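Local coordinates for signal transduction protein TRAP (Staphylococcus aureus, PDB 4AE5), which probably acts as a phosphorylation-dependent signalling protein that switches on the agr system and RNAIII synthesis, and with them toxin production and biofilm formation, at residues Ser63-Ser75 / Ser156-Lys166. Numbering follows the deposited sequence.
Sequences SEHHFYCAIFIPS and SYFERYLYPIK. With FMT (formic acid), chain E.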
ATOM      1  N   SER A  63      -3.293   9.253  -6.359  1.00 21.38           N
ATOM      2  CA  SER A  63      -3.868   9.670  -7.601  1.00 22.17           C
ATOM      3  C   SER A  63      -4.301   8.429  -8.422  1.00 23.98           C
ATOM      4  O   SER A  63      -3.559   7.419  -8.499  1.00 21.76           O
ATOM      5  CB  SER A  63      -2.829  10.426  -8.428  1.00 22.23           C
ATOM      6  OG  SER A  63      -3.227  10.594  -9.750  1.00 22.28           O
ATOM      7  N   GLU A  64      -5.478   8.481  -9.041  1.00 22.88           N
ATOM      8  CA  GLU A  64      -5.843   7.407  -9.940  1.00 23.90           C
ATOM      9  C   GLU A  64      -4.938   7.156 -11.158  1.00 25.32           C
ATOM     10  O   GLU A  64      -5.077   6.120 -11.817  1.00 24.12           O
ATOM     11  CB  GLU A  64      -7.323   7.511 -10.353  1.00 29.81           C
ATOM     12  CG  GLU A  64      -8.216   6.996  -9.227  1.00 31.28           C
ATOM     13  CD  GLU A  64      -9.635   6.632  -9.629  1.00 38.37           C
ATOM     14  OE1 GLU A  64     -10.325   7.531 -10.203  1.00 44.83           O
ATOM     15  OE2 GLU A  64     -10.081   5.500  -9.281  1.00 30.78           O
ATOM     16  N   HIS A  65      -4.009   8.066 -11.473  1.00 26.02           N
ATOM     17  CA  HIS A  65      -3.124   7.893 -12.643  1.00 28.49           C
ATOM     18  C   HIS A  65      -1.743   7.378 -12.289  1.00 24.92           C
ATOM     19  O   HIS A  65      -0.890   7.274 -13.153  1.00 21.52           O
ATOM     20  CB  HIS A  65      -2.948   9.224 -13.414  1.00 35.06           C
ATOM     21  CG  HIS A  65      -4.256   9.914 -13.749  1.00 41.57           C
ATOM     22  ND1 HIS A  65      -5.287   9.272 -14.338  1.00 46.35           N
ATOM     23  CD2 HIS A  65      -4.681  11.229 -13.536  1.00 48.88           C
ATOM     24  CE1 HIS A  65      -6.320  10.126 -14.496  1.00 49.66           C
ATOM     25  NE2 HIS A  65      -5.948  11.327 -14.017  1.00 50.64           N
ATOM     26  N   HIS A  66      -1.497   7.146 -11.001  1.00 20.79           N
ATOM     27  CA  HIS A  66      -0.198   6.581 -10.555  1.00 19.14           C
ATOM     28  C   HIS A  66      -0.121   5.047 -10.569  1.00 17.53           C
ATOM     29  O   HIS A  66      -1.170   4.333 -10.463  1.00 17.13           O
ATOM     30  CB  HIS A  66       0.180   7.090  -9.156  1.00 18.71           C
ATOM     31  CG  HIS A  66       0.424   8.618  -9.045  1.00 19.06           C
ATOM     32  ND1 HIS A  66       0.460   9.462 -10.119  1.00 21.78           N
ATOM     33  CD2 HIS A  66       0.579   9.410  -7.925  1.00 19.70           C
ATOM     34  CE1 HIS A  66       0.725  10.735  -9.687  1.00 21.10           C
ATOM     35  NE2 HIS A  66       0.785  10.690  -8.338  1.00 22.45           N
ATOM     36  N   PHE A  67       1.091   4.505 -10.616  1.00 16.32           N
ATOM     37  CA  PHE A  67       1.317   3.046 -10.432  1.00 15.28           C
ATOM     38  C   PHE A  67       1.571   2.855  -8.938  1.00 14.83           C
ATOM     39  O   PHE A  67       2.232   3.671  -8.306  1.00 15.51           O
ATOM     40  CB  PHE A  67       2.582   2.636 -11.164  1.00 15.74           C
ATOM     41  CG  PHE A  67       3.077   1.254 -10.835  1.00 16.25           C
ATOM     42  CD1 PHE A  67       2.614   0.170 -11.603  1.00 17.25           C
ATOM     43  CD2 PHE A  67       4.017   1.024  -9.799  1.00 15.56           C
ATOM     44  CE1 PHE A  67       3.062  -1.116 -11.322  1.00 16.87           C
ATOM     45  CE2 PHE A  67       4.439  -0.275  -9.499  1.00 15.23           C
ATOM     46  CZ  PHE A  67       3.960  -1.339 -10.267  1.00 16.50           C
ATOM     47  N   TYR A  68       1.025   1.806  -8.364  1.00 15.12           N
ATOM     48  CA  TYR A  68       1.326   1.470  -6.961  1.00 14.12           C
ATOM     49  C   TYR A  68       1.864   0.051  -6.854  1.00 15.52           C
ATOM     50  O   TYR A  68       1.393  -0.847  -7.591  1.00 16.45           O
ATOM     51  CB  TYR A  68       0.067   1.593  -6.102  1.00 14.69           C
ATOM     52  CG  TYR A  68      -0.383   3.016  -5.993  1.00 14.47           C
ATOM     53  CD1 TYR A  68      -1.252   3.589  -6.944  1.00 15.33           C
ATOM     54  CD2 TYR A  68       0.074   3.807  -4.961  1.00 14.35           C
ATOM     55  CE1 TYR A  68      -1.608   4.940  -6.894  1.00 15.93           C
ATOM     56  CE2 TYR A  68      -0.282   5.139  -4.860  1.00 15.69           C
ATOM     57  CZ  TYR A  68      -1.179   5.700  -5.835  1.00 17.63           C
ATOM     58  OH  TYR A  68      -1.474   7.053  -5.742  1.00 17.32           O
ATOM     59  N   CYS A  69       2.815  -0.157  -5.963  1.00 13.56           N
ATOM     60  CA  CYS A  69       3.108  -1.482  -5.461  1.00 13.72           C
ATOM     61  C   CYS A  69       2.677  -1.630  -3.987  1.00 13.06           C
ATOM     62  O   CYS A  69       3.094  -0.811  -3.164  1.00 14.15           O
ATOM     63  CB  CYS A  69       4.609  -1.796  -5.574  1.00 14.01           C
ATOM     64  SG  CYS A  69       5.002  -3.539  -5.143  1.00 17.04           S
ATOM     65  N   ALA A  70       1.852  -2.629  -3.714  1.00 13.24           N
ATOM     66  CA  ALA A  70       1.469  -3.057  -2.389  1.00 13.87           C
ATOM     67  C   ALA A  70       2.395  -4.201  -1.959  1.00 13.84           C
ATOM     68  O   ALA A  70       2.463  -5.266  -2.620  1.00 13.86           O
ATOM     69  CB  ALA A  70       0.020  -3.517  -2.344  1.00 15.27           C
ATOM     70  N   ILE A  71       3.122  -3.974  -0.881  1.00 12.12           N
ATOM     71  CA  ILE A  71       4.028  -5.031  -0.352  1.00 13.84           C
ATOM     72  C   ILE A  71       3.399  -5.607   0.879  1.00 17.32           C
ATOM     73  O   ILE A  71       3.091  -4.875   1.797  1.00 17.02           O
ATOM     74  CB  ILE A  71       5.431  -4.493   0.024  1.00 14.61           C
ATOM     75  CG1 ILE A  71       5.983  -3.737  -1.178  1.00 13.99           C
ATOM     76  CG2 ILE A  71       6.362  -5.651   0.503  1.00 14.72           C
ATOM     77  CD1 ILE A  71       7.248  -2.925  -0.860  1.00 16.90           C
ATOM     78  N   PHE A  72       3.226  -6.920   0.905  1.00 16.84           N
ATOM     79  CA  PHE A  72       2.672  -7.563   2.098  1.00 18.17           C
ATOM     80  C   PHE A  72       3.810  -8.172   2.850  1.00 18.18           C
ATOM     81  O   PHE A  72       4.620  -8.902   2.239  1.00 19.48           O
ATOM     82  CB  PHE A  72       1.657  -8.661   1.693  1.00 18.89           C
ATOM     83  CG  PHE A  72       0.398  -8.089   1.123  1.00 18.83           C
ATOM     84  CD1 PHE A  72       0.397  -7.621  -0.178  1.00 17.77           C
ATOM     85  CD2 PHE A  72      -0.772  -8.017   1.870  1.00 21.48           C
ATOM     86  CE1 PHE A  72      -0.756  -7.104  -0.763  1.00 17.65           C
ATOM     87  CE2 PHE A  72      -1.955  -7.483   1.284  1.00 19.75           C
ATOM     88  CZ  PHE A  72      -1.918  -7.008  -0.014  1.00 18.72           C
ATOM     89  N   ILE A  73       3.915  -7.854   4.129  1.00 19.69           N
ATOM     90  CA  ILE A  73       5.033  -8.193   4.973  1.00 19.61           C
ATOM     91  C   ILE A  73       4.522  -9.005   6.164  1.00 23.44           C
ATOM     92  O   ILE A  73       4.019  -8.465   7.082  1.00 22.91           O
ATOM     93  CB  ILE A  73       5.719  -6.915   5.506  1.00 19.66           C
ATOM     94  CG1 ILE A  73       6.134  -6.012   4.376  1.00 17.74           C
ATOM     95  CG2 ILE A  73       6.908  -7.248   6.334  1.00 19.33           C
ATOM     96  CD1 ILE A  73       6.132  -4.572   4.698  1.00 17.30           C
ATOM     97  N   PRO A  74       4.667 -10.305   6.092  1.00 24.48           N
ATOM     98  CA  PRO A  74       4.164 -11.189   7.141  1.00 29.00           C
ATOM     99  C   PRO A  74       4.996 -11.094   8.385  1.00 27.81           C
ATOM    100  O   PRO A  74       6.169 -11.008   8.308  1.00 32.31           O
ATOM    101  CB  PRO A  74       4.319 -12.575   6.526  1.00 28.41           C
ATOM    102  CG  PRO A  74       5.317 -12.397   5.465  1.00 28.14           C
ATOM    103  CD  PRO A  74       5.113 -11.055   4.927  1.00 25.55           C
ATOM    104  N   SER A  75       4.384 -11.106   9.534  1.00 28.84           N
ATOM    105  CA  SER A  75       5.122 -11.153  10.762  1.00 26.28           C
ATOM    106  C   SER A  75       4.261 -11.863  11.834  1.00 27.49           C
ATOM    107  O   SER A  75       3.262 -12.413  11.514  1.00 28.25           O
ATOM    108  CB  SER A  75       5.281  -9.760  11.302  1.00 24.74           C
ATOM    109  OG  SER A  75       6.319  -9.679  12.164  1.00 25.07           O
ATOM    110  N   SER A 156       5.323 -15.771   2.721  1.00 29.49           N
ATOM    111  CA  SER A 156       4.254 -15.273   1.876  1.00 28.32           C
ATOM    112  C   SER A 156       4.421 -13.746   1.627  1.00 26.96           C
ATOM    113  O   SER A 156       3.545 -13.096   1.056  1.00 26.75           O
ATOM    114  CB  SER A 156       2.893 -15.649   2.442  1.00 32.00           C
ATOM    115  OG  SER A 156       2.847 -15.385   3.831  1.00 36.94           O
ATOM    116  N   TYR A 157       5.566 -13.187   2.038  1.00 23.33           N
ATOM    117  CA  TYR A 157       5.970 -11.910   1.471  1.00 21.37           C
ATOM    118  C   TYR A 157       5.670 -11.884  -0.021  1.00 21.83           C
ATOM    119  O   TYR A 157       6.085 -12.782  -0.804  1.00 22.07           O
ATOM    120  CB  TYR A 157       7.432 -11.590   1.779  1.00 21.85           C
ATOM    121  CG  TYR A 157       7.998 -10.323   1.203  1.00 19.96           C
ATOM    122  CD1 TYR A 157       8.323 -10.224  -0.149  1.00 19.47           C
ATOM    123  CD2 TYR A 157       8.243  -9.188   2.046  1.00 19.46           C
ATOM    124  CE1 TYR A 157       8.873  -9.013  -0.659  1.00 18.85           C
ATOM    125  CE2 TYR A 157       8.826  -8.019   1.555  1.00 18.33           C
ATOM    126  CZ  TYR A 157       9.128  -7.935   0.213  1.00 19.81           C
ATOM    127  OH  TYR A 157       9.701  -6.779  -0.292  1.00 16.32           O
ATOM    128  N   PHE A 158       4.935 -10.861  -0.452  1.00 18.88           N
ATOM    129  CA  PHE A 158       4.803 -10.668  -1.896  1.00 21.52           C
ATOM    130  C   PHE A 158       4.350  -9.257  -2.231  1.00 20.43           C
ATOM    131  O   PHE A 158       3.923  -8.488  -1.328  1.00 20.93           O
ATOM    132  CB  PHE A 158       3.802 -11.713  -2.503  1.00 23.44           C
ATOM    133  CG  PHE A 158       2.366 -11.277  -2.451  1.00 26.87           C
ATOM    134  CD1 PHE A 158       1.657 -11.328  -1.262  1.00 26.38           C
ATOM    135  CD2 PHE A 158       1.707 -10.855  -3.614  1.00 27.35           C
ATOM    136  CE1 PHE A 158       0.345 -10.903  -1.216  1.00 26.32           C
ATOM    137  CE2 PHE A 158       0.395 -10.454  -3.578  1.00 27.08           C
ATOM    138  CZ  PHE A 158      -0.283 -10.473  -2.372  1.00 28.31           C
ATOM    139  N   GLU A 159       4.433  -8.949  -3.521  1.00 20.82           N
ATOM    140  CA  GLU A 159       4.067  -7.658  -4.120  1.00 19.35           C
ATOM    141  C   GLU A 159       2.811  -7.840  -4.982  1.00 21.02           C
ATOM    142  O   GLU A 159       2.731  -8.790  -5.786  1.00 22.81           O
ATOM    143  CB  GLU A 159       5.219  -7.196  -5.027  1.00 20.14           C
ATOM    144  CG  GLU A 159       6.417  -6.703  -4.214  1.00 21.50           C
ATOM    145  CD  GLU A 159       7.476  -6.053  -5.079  1.00 22.22           C
ATOM    146  OE1 GLU A 159       7.487  -6.329  -6.281  1.00 23.17           O
ATOM    147  OE2 GLU A 159       8.318  -5.268  -4.557  1.00 21.74           O
ATOM    148  N   ARG A 160       1.820  -6.991  -4.788  1.00 18.94           N
ATOM    149  CA  ARG A 160       0.740  -6.877  -5.767  1.00 19.63           C
ATOM    150  C   ARG A 160       0.862  -5.585  -6.521  1.00 17.31           C
ATOM    151  O   ARG A 160       0.686  -4.465  -5.941  1.00 16.72           O
ATOM    152  CB  ARG A 160      -0.634  -6.903  -5.064  1.00 20.03           C
ATOM    153  CG  ARG A 160      -1.783  -6.827  -6.110  1.00 19.15           C
ATOM    154  CD  ARG A 160      -3.179  -7.168  -5.551  1.00 21.79           C
ATOM    155  NE  ARG A 160      -3.430  -8.619  -5.308  1.00 20.87           N
ATOM    156  CZ  ARG A 160      -3.595  -9.123  -4.084  1.00 22.00           C
ATOM    157  NH1 ARG A 160      -3.582  -8.290  -2.997  1.00 21.00           N
ATOM    158  NH2 ARG A 160      -3.826 -10.424  -3.921  1.00 23.56           N
ATOM    159  N   TYR A 161       1.097  -5.665  -7.825  1.00 17.26           N
ATOM    160  CA  TYR A 161       1.159  -4.401  -8.632  1.00 15.87           C
ATOM    161  C   TYR A 161      -0.258  -3.888  -8.979  1.00 17.93           C
ATOM    162  O   TYR A 161      -1.128  -4.682  -9.319  1.00 17.58           O
ATOM    163  CB  TYR A 161       1.917  -4.610  -9.941  1.00 18.89           C
ATOM    164  CG  TYR A 161       3.420  -4.737  -9.853  1.00 19.13           C
ATOM    165  CD1 TYR A 161       4.101  -4.752  -8.631  1.00 20.22           C
ATOM    166  CD2 TYR A 161       4.179  -4.859 -11.045  1.00 21.54           C
ATOM    167  CE1 TYR A 161       5.509  -4.837  -8.583  1.00 19.92           C
ATOM    168  CE2 TYR A 161       5.562  -4.990 -11.015  1.00 20.39           C
ATOM    169  CZ  TYR A 161       6.227  -4.965  -9.802  1.00 20.49           C
ATOM    170  OH  TYR A 161       7.605  -5.079  -9.797  1.00 20.28           O
ATOM    171  N   LEU A 162      -0.475  -2.576  -8.864  1.00 17.08           N
ATOM    172  CA  LEU A 162      -1.754  -1.862  -9.108  1.00 17.69           C
ATOM    173  C   LEU A 162      -1.552  -0.864 -10.245  1.00 19.02           C
ATOM    174  O   LEU A 162      -0.797   0.133 -10.116  1.00 18.01           O
ATOM    175  CB  LEU A 162      -2.244  -1.106  -7.847  1.00 18.98           C
ATOM    176  CG  LEU A 162      -2.301  -1.823  -6.509  1.00 18.30           C
ATOM    177  CD1 LEU A 162      -3.019  -0.957  -5.426  1.00 21.51           C
ATOM    178  CD2 LEU A 162      -3.042  -3.136  -6.492  1.00 19.65           C
ATOM    179  N   TYR A 163      -2.159  -1.158 -11.397  1.00 20.11           N
ATOM    180  CA  TYR A 163      -2.093  -0.266 -12.574  1.00 20.50           C
ATOM    181  C   TYR A 163      -3.322   0.663 -12.699  1.00 22.15           C
ATOM    182  O   TYR A 163      -4.436   0.265 -12.357  1.00 22.94           O
ATOM    183  CB  TYR A 163      -1.948  -1.073 -13.906  1.00 23.35           C
ATOM    184  CG  TYR A 163      -0.750  -1.987 -13.968  1.00 23.48           C
ATOM    185  CD1 TYR A 163      -0.793  -3.210 -13.363  1.00 22.85           C
ATOM    186  CD2 TYR A 163       0.426  -1.611 -14.610  1.00 26.68           C
ATOM    187  CE1 TYR A 163       0.289  -4.062 -13.358  1.00 24.52           C
ATOM    188  CE2 TYR A 163       1.518  -2.471 -14.626  1.00 25.73           C
ATOM    189  CZ  TYR A 163       1.430  -3.694 -13.966  1.00 25.40           C
ATOM    190  OH  TYR A 163       2.476  -4.625 -14.018  1.00 28.93           O
ATOM    191  N   PRO A 164      -3.134   1.913 -13.183  1.00 24.62           N
ATOM    192  CA  PRO A 164      -4.303   2.796 -13.378  1.00 26.04           C
ATOM    193  C   PRO A 164      -5.249   2.264 -14.406  1.00 29.62           C
ATOM    194  O   PRO A 164      -4.816   1.558 -15.372  1.00 32.02           O
ATOM    195  CB  PRO A 164      -3.698   4.083 -13.976  1.00 29.57           C
ATOM    196  CG  PRO A 164      -2.285   4.068 -13.517  1.00 26.64           C
ATOM    197  CD  PRO A 164      -1.885   2.602 -13.609  1.00 26.89           C
ATOM    198  N   ILE A 165      -6.519   2.592 -14.246  1.00 29.02           N
ATOM    199  CA  ILE A 165      -7.546   2.081 -15.155  1.00 35.81           C
ATOM    200  C   ILE A 165      -7.556   2.992 -16.395  1.00 39.43           C
ATOM    201  O   ILE A 165      -7.574   4.233 -16.262  1.00 38.24           O
ATOM    202  CB  ILE A 165      -8.982   2.139 -14.566  1.00 35.51           C
ATOM    203  CG1 ILE A 165      -9.084   1.604 -13.124  1.00 34.50           C
ATOM    204  CG2 ILE A 165      -9.945   1.460 -15.529  1.00 37.00           C
ATOM    205  CD1 ILE A 165      -8.891   0.113 -13.052  1.00 32.64           C
ATOM    206  N   LYS A 166      -7.576   2.356 -17.565  1.00 42.93           N
ATOM    207  CA  LYS A 166      -7.748   2.999 -18.867  1.00 47.40           C
ATOM    208  C   LYS A 166      -9.224   2.969 -19.262  1.00 49.01           C
ATOM    209  O   LYS A 166      -9.930   3.960 -19.069  1.00 54.77           O
ATOM    210  CB  LYS A 166      -6.924   2.268 -19.927  1.00 50.57           C
TER
HETATM  211  C   FMT E1000      -3.402  -4.201  -2.408  1.00 36.30           C
HETATM  212  O1  FMT E1000      -3.602  -3.606  -1.323  1.00 39.57           O
HETATM  213  O2  FMT E1000      -3.688  -5.521  -2.471  1.00 33.86           O
HETATM  214  O   HOH W   1      -6.883   4.136 -11.835  1.00 38.92           O
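F67 reaches across to two tyrosines, Y161 and Y163, of the antiparallel neighbour strand. Its CG lies anti to the backbone N (chi1 168°), which carries the ring over that strand. From CB the chain leads to CG and CD1, and CD1 passes 3.7 Å from the backbone O of L162. CE1 then meets the face of Y163, 3.9 Å from its CE2. CZ, at the tip, comes over a face of Y161, 3.5 Å from its CG. Both ring pairs are T-shaped, with planes at 78° to Y161 and 76° to Y163. C69 SG sits at the edge of the Y161 ring and also touches the side chain of E159.

Paired backbone hydrogen bonds join Y68 to L162 and A70 to R160. F72 N donates to F158 O at 2.8 Å, while the return bond is weak. On the face with A70, the F72 and F158 rings are nearly parallel but slid apart. R160 NH1 donates a 2.8 Å hydrogen bond to O2 of a formic acid molecule, which probably comes from the crystallisation liquor.

Strands 67-73 and 158-164 are adjacent in a closed antiparallel barrel. Strand 114-120 pairs with the far edge of 67-73, and 27-30 flanks 158-164. Helix 123-131 packs on F67, C69 and Y163; its E127 and K130 bind the Y161 hydroxyl.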